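Local atomic coordinates of 3-phosphoshikimate 1-carboxyvinyltransferase (Streptomyces sviceus, PDB entry 7M0O), a protein that probably transfers the enolpyruvyl group of phosphoenolpyruvate to the 5-hydroxyl of shikimate-3-phosphate, the sixth step of the chorismate pathway. Residues V68-A79 with H93-M104. Numbering follows the deposited sequence. Where two conformers were deposited one is given.
Sequences VAEADVYCRDGA and HGTYRFDASPQM
Arg-97 reaches across to two acidic side chains of the neighbouring strand, Glu-70 and Asp-72, which lie on the same face of the sheet. Its NE gives a very short salt bridge to Asp-72 OD1 (2.5 Å), NH2 adds a weak bond to OD2, and NH1 meets Glu-70 OE2, also at 2.5 Å, on the anti lone pair. Both carboxylates sit at the edge of the guanidinium, but their planes are turned well away from its own. A bend at chi3 (-67°) turns one guanidinium face toward Ala-71 O, which lies off toward its rim and accepts the nearly straight bond from Arg-97 N. The long arginine can span to both shorter acids, which are exposed.

Beneath them the backbones of 70-74 and 95-99 bond as parallel strands: Thr-95 O receives Ala-71 N, Arg-97 O receives Val-73 N, and Asp-99 O receives Cys-75 N. In return Val-73 O accepts from Asp-99 N, and Ala-69 O from both Thr-95 N and a water (2.7 Å). The strands are neighbours in a four-stranded mixed sheet of the EPSP synthase fold, joined by a right-handed beta-alpha-beta crossover whose helix 79-90 packs on the other face. There Val-73 CB lies 3.8 Å from Phe-98 CD2, and Cys-75 SG at the ring's edge; the ring also touches Leu-85 and Ala-89. Tyr-96 adds a polar end to this apolar side, its OH donating to Val-68 O (2.8 Å) nearly in line with the carbonyl. Gly-94 suits its backbone angles (phi 161°, psi -171°), its CA 3.2 Å from Ala-69 O.

Past the strands, Arg-76 O accepts from Ser-101 N from above the carbonyl plane. Ser-101, N-cap of the short helix 102-105, donates OG to Asp-77 OD1 (2.6 Å) and accepts there from Met-104 N (3.1 Å).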
loop_
_atom_site.group_PDB
_atom_site.type_symbol
_atom_site.label_atom_id
_atom_site.label_comp_id
_atom_site.label_asym_id
_atom_site.label_seq_id
_atom_site.Cartn_x
_atom_site.Cartn_y
_atom_site.Cartn_z
ATOM N N VAL A 68 -20.123 21.548 -7.164
ATOM C CA VAL A 68 -21.309 22.008 -6.450
ATOM C C VAL A 68 -20.936 23.070 -5.419
ATOM O O VAL A 68 -19.816 23.110 -4.902
ATOM C CB VAL A 68 -22.041 20.833 -5.780
ATOM C CG1 VAL A 68 -22.511 19.834 -6.831
ATOM C CG2 VAL A 68 -21.150 20.143 -4.756
ATOM N N ALA A 69 -21.895 23.944 -5.113
ATOM C CA ALA A 69 -21.674 24.977 -4.114
ATOM C C ALA A 69 -21.904 24.479 -2.692
ATOM O O ALA A 69 -21.408 25.094 -1.749
ATOM C CB ALA A 69 -22.581 26.178 -4.394
ATOM N N GLU A 70 -22.624 23.367 -2.528
ATOM C CA GLU A 70 -22.957 22.799 -1.225
ATOM C C GLU A 70 -23.235 21.310 -1.401
ATOM O O GLU A 70 -23.794 20.897 -2.420
ATOM C CB GLU A 70 -24.169 23.508 -0.607
ATOM C CG GLU A 70 -24.462 23.174 0.851
ATOM C CD GLU A 70 -25.437 24.166 1.478
ATOM O OE1 GLU A 70 -25.966 25.019 0.740
ATOM O OE2 GLU A 70 -25.665 24.106 2.708
ATOM N N ALA A 71 -22.829 20.512 -0.410
ATOM C CA ALA A 71 -23.078 19.075 -0.477
ATOM C C ALA A 71 -22.945 18.426 0.892
ATOM O O ALA A 71 -22.196 18.891 1.754
ATOM C CB ALA A 71 -22.126 18.376 -1.448
ATOM N N ASP A 72 -23.681 17.329 1.064
ATOM C CA ASP A 72 -23.498 16.411 2.176
ATOM C C ASP A 72 -22.799 15.177 1.614
ATOM O O ASP A 72 -23.312 14.537 0.690
ATOM C CB ASP A 72 -24.843 16.048 2.815
ATOM C CG ASP A 72 -25.578 17.257 3.393
ATOM O OD1 ASP A 72 -25.132 17.788 4.431
ATOM O OD2 ASP A 72 -26.609 17.675 2.826
ATOM N N VAL A 73 -21.624 14.860 2.145
ATOM C CA VAL A 73 -20.783 13.783 1.630
ATOM C C VAL A 73 -20.639 12.729 2.720
ATOM O O VAL A 73 -20.174 13.031 3.828
ATOM C CB VAL A 73 -19.408 14.296 1.186
ATOM C CG1 VAL A 73 -18.576 13.171 0.582
ATOM C CG2 VAL A 73 -19.570 15.458 0.213
ATOM N N TYR A 74 -21.034 11.501 2.406
ATOM C CA TYR A 74 -20.918 10.367 3.315
ATOM C C TYR A 74 -19.664 9.576 2.959
ATOM O O TYR A 74 -19.508 9.130 1.814
ATOM C CB TYR A 74 -22.167 9.489 3.225
ATOM C CG TYR A 74 -22.134 8.277 4.113
ATOM C CD1 TYR A 74 -21.895 8.402 5.479
ATOM C CD2 TYR A 74 -22.336 7.002 3.585
ATOM C CE1 TYR A 74 -21.857 7.289 6.298
ATOM C CE2 TYR A 74 -22.299 5.882 4.399
ATOM C CZ TYR A 74 -22.063 6.035 5.753
ATOM O OH TYR A 74 -22.023 4.915 6.555
ATOM N N CYS A 75 -18.775 9.399 3.931
ATOM C CA CYS A 75 -17.477 8.777 3.701
ATOM C C CYS A 75 -17.468 7.274 3.986
ATOM O O CYS A 75 -16.436 6.621 3.777
ATOM C CB CYS A 75 -16.415 9.489 4.548
ATOM S SG CYS A 75 -16.187 11.215 4.048
ATOM N N ARG A 76 -18.595 6.710 4.419
ATOM C CA ARG A 76 -18.769 5.263 4.638
ATOM C C ARG A 76 -17.713 4.798 5.648
ATOM O O ARG A 76 -17.516 5.454 6.680
ATOM C CB ARG A 76 -18.757 4.533 3.285
ATOM C CG ARG A 76 -19.601 5.195 2.189
ATOM C CD ARG A 76 -20.160 4.190 1.178
ATOM N NE ARG A 76 -19.207 3.134 0.851
ATOM C CZ ARG A 76 -19.247 2.409 -0.265
ATOM N NH1 ARG A 76 -20.190 2.632 -1.178
ATOM N NH2 ARG A 76 -18.341 1.466 -0.473
ATOM N N ASP A 77 -17.034 3.677 5.405
ATOM C CA ASP A 77 -16.053 3.092 6.309
ATOM C C ASP A 77 -14.624 3.331 5.848
ATOM O O ASP A 77 -13.697 2.713 6.380
ATOM C CB ASP A 77 -16.280 1.576 6.422
ATOM C CG ASP A 77 -17.685 1.211 6.890
ATOM O OD1 ASP A 77 -18.082 1.637 7.989
ATOM O OD2 ASP A 77 -18.387 0.484 6.159
ATOM N N GLY A 78 -14.422 4.187 4.848
ATOM C CA GLY A 78 -13.135 4.245 4.187
ATOM C C GLY A 78 -12.229 5.327 4.734
ATOM O O GLY A 78 -12.593 6.505 4.725
ATOM N N ALA A 79 -11.051 4.939 5.221
ATOM C CA ALA A 79 -10.153 5.910 5.835
ATOM C C ALA A 79 -9.626 6.904 4.807
ATOM O O ALA A 79 -9.513 8.103 5.098
ATOM C CB ALA A 79 -8.996 5.197 6.529
ATOM N N HIS A 93 -14.222 25.653 -3.286
ATOM C CA HIS A 93 -15.028 26.819 -2.931
ATOM C C HIS A 93 -16.483 26.387 -2.777
ATOM O O HIS A 93 -17.166 26.118 -3.768
ATOM C CB HIS A 93 -14.871 27.909 -3.997
ATOM C CG HIS A 93 -13.443 28.157 -4.388
ATOM N ND1 HIS A 93 -12.673 29.151 -3.818
ATOM C CD2 HIS A 93 -12.636 27.514 -5.268
ATOM C CE1 HIS A 93 -11.457 29.114 -4.333
ATOM N NE2 HIS A 93 -11.404 28.127 -5.211
ATOM N N GLY A 94 -16.961 26.335 -1.543
ATOM C CA GLY A 94 -18.320 25.907 -1.285
ATOM C C GLY A 94 -18.456 25.495 0.168
ATOM O O GLY A 94 -17.555 25.705 0.971
ATOM N N THR A 95 -19.612 24.912 0.488
ATOM C CA THR A 95 -19.906 24.457 1.852
ATOM C C THR A 95 -20.155 22.953 1.852
ATOM O O THR A 95 -21.111 22.485 1.228
ATOM C CB THR A 95 -21.107 25.195 2.442
ATOM O OG1 THR A 95 -20.941 26.604 2.253
ATOM C CG2 THR A 95 -21.226 24.899 3.928
ATOM N N TYR A 96 -19.304 22.200 2.555
ATOM C CA TYR A 96 -19.283 20.738 2.442
ATOM C C TYR A 96 -19.367 20.098 3.821
ATOM O O TYR A 96 -18.480 20.292 4.661
ATOM C CB TYR A 96 -18.023 20.286 1.693
ATOM C CG TYR A 96 -17.880 21.027 0.381
ATOM C CD1 TYR A 96 -18.766 20.787 -0.661
ATOM C CD2 TYR A 96 -16.903 22.015 0.200
ATOM C CE1 TYR A 96 -18.670 21.466 -1.862
ATOM C CE2 TYR A 96 -16.796 22.685 -1.001
ATOM C CZ TYR A 96 -17.690 22.415 -2.024
ATOM O OH TYR A 96 -17.602 23.086 -3.224
ATOM N N ARG A 97 -20.425 19.315 4.035
ATOM C CA ARG A 97 -20.691 18.660 5.316
ATOM C C ARG A 97 -20.328 17.182 5.193
ATOM O O ARG A 97 -20.986 16.434 4.461
ATOM C CB ARG A 97 -22.153 18.843 5.718
ATOM C CG ARG A 97 -22.534 20.290 5.984
ATOM C CD ARG A 97 -24.035 20.463 6.169
ATOM N NE ARG A 97 -24.753 20.191 4.929
ATOM C CZ ARG A 97 -24.976 21.094 3.981
ATOM N NH1 ARG A 97 -24.542 22.342 4.132
ATOM N NH2 ARG A 97 -25.633 20.748 2.879
ATOM N N PHE A 98 -19.283 16.763 5.906
ATOM C CA PHE A 98 -18.796 15.390 5.854
ATOM C C PHE A 98 -19.277 14.592 7.059
ATOM O O PHE A 98 -19.429 15.120 8.165
ATOM C CB PHE A 98 -17.263 15.370 5.803
ATOM C CG PHE A 98 -16.697 15.888 4.509
ATOM C CD1 PHE A 98 -16.352 17.222 4.360
ATOM C CD2 PHE A 98 -16.488 15.026 3.441
ATOM C CE1 PHE A 98 -15.830 17.696 3.157
ATOM C CE2 PHE A 98 -15.960 15.498 2.240
ATOM C CZ PHE A 98 -15.635 16.840 2.104
ATOM N N ASP A 99 -19.525 13.308 6.831
ATOM C CA ASP A 99 -19.826 12.382 7.910
ATOM C C ASP A 99 -19.278 11.016 7.517
ATOM O O ASP A 99 -18.907 10.779 6.366
ATOM C CB ASP A 99 -21.338 12.326 8.212
ATOM C CG ASP A 99 -21.627 11.828 9.604
ATOM O OD1 ASP A 99 -20.656 11.614 10.370
ATOM O OD2 ASP A 99 -22.825 11.634 9.926
ATOM N N ALA A 100 -19.214 10.112 8.485
ATOM C CA ALA A 100 -18.740 8.763 8.212
ATOM C C ALA A 100 -19.648 7.776 8.936
ATOM O O ALA A 100 -20.581 8.161 9.632
ATOM C CB ALA A 100 -17.270 8.622 8.624
ATOM N N SER A 101 -19.386 6.494 8.744
ATOM C CA SER A 101 -20.147 5.481 9.447
ATOM C C SER A 101 -19.896 5.606 10.951
ATOM O O SER A 101 -18.881 6.169 11.378
ATOM C CB SER A 101 -19.739 4.098 8.946
ATOM O OG SER A 101 -18.448 3.773 9.411
ATOM N N PRO A 102 -20.810 5.111 11.777
ATOM C CA PRO A 102 -20.591 5.200 13.235
ATOM C C PRO A 102 -19.258 4.610 13.668
ATOM O O PRO A 102 -18.617 5.117 14.597
ATOM C CB PRO A 102 -21.793 4.432 13.799
ATOM C CG PRO A 102 -22.875 4.613 12.728
ATOM C CD PRO A 102 -22.142 4.575 11.429
ATOM N N GLN A 103 -18.787 3.578 12.965
ATOM C CA GLN A 103 -17.498 2.991 13.305
ATOM C C GLN A 103 -16.336 3.872 12.841
ATOM O O GLN A 103 -15.343 4.027 13.571
ATOM C CB GLN A 103 -17.408 1.569 12.724
ATOM C CG GLN A 103 -17.843 1.425 11.262
ATOM C CD GLN A 103 -19.303 0.969 11.064
ATOM O OE1 GLN A 103 -20.234 1.457 11.717
ATOM N NE2 GLN A 103 -19.497 0.039 10.129
ATOM N N MET A 104 -16.447 4.488 11.663
ATOM C CA MET A 104 -15.369 5.334 11.153
ATOM C C MET A 104 -15.321 6.699 11.838
ATOM O O MET A 104 -14.254 7.319 11.877
ATOM C CB MET A 104 -15.504 5.503 9.630
ATOM C CG MET A 104 -14.443 6.413 8.978
ATOM S SD MET A 104 -12.788 5.688 8.829
ATOM C CE MET A 104 -11.752 7.128 9.091
HETATM O O HOH W 1 -21.877 27.467 -0.630
#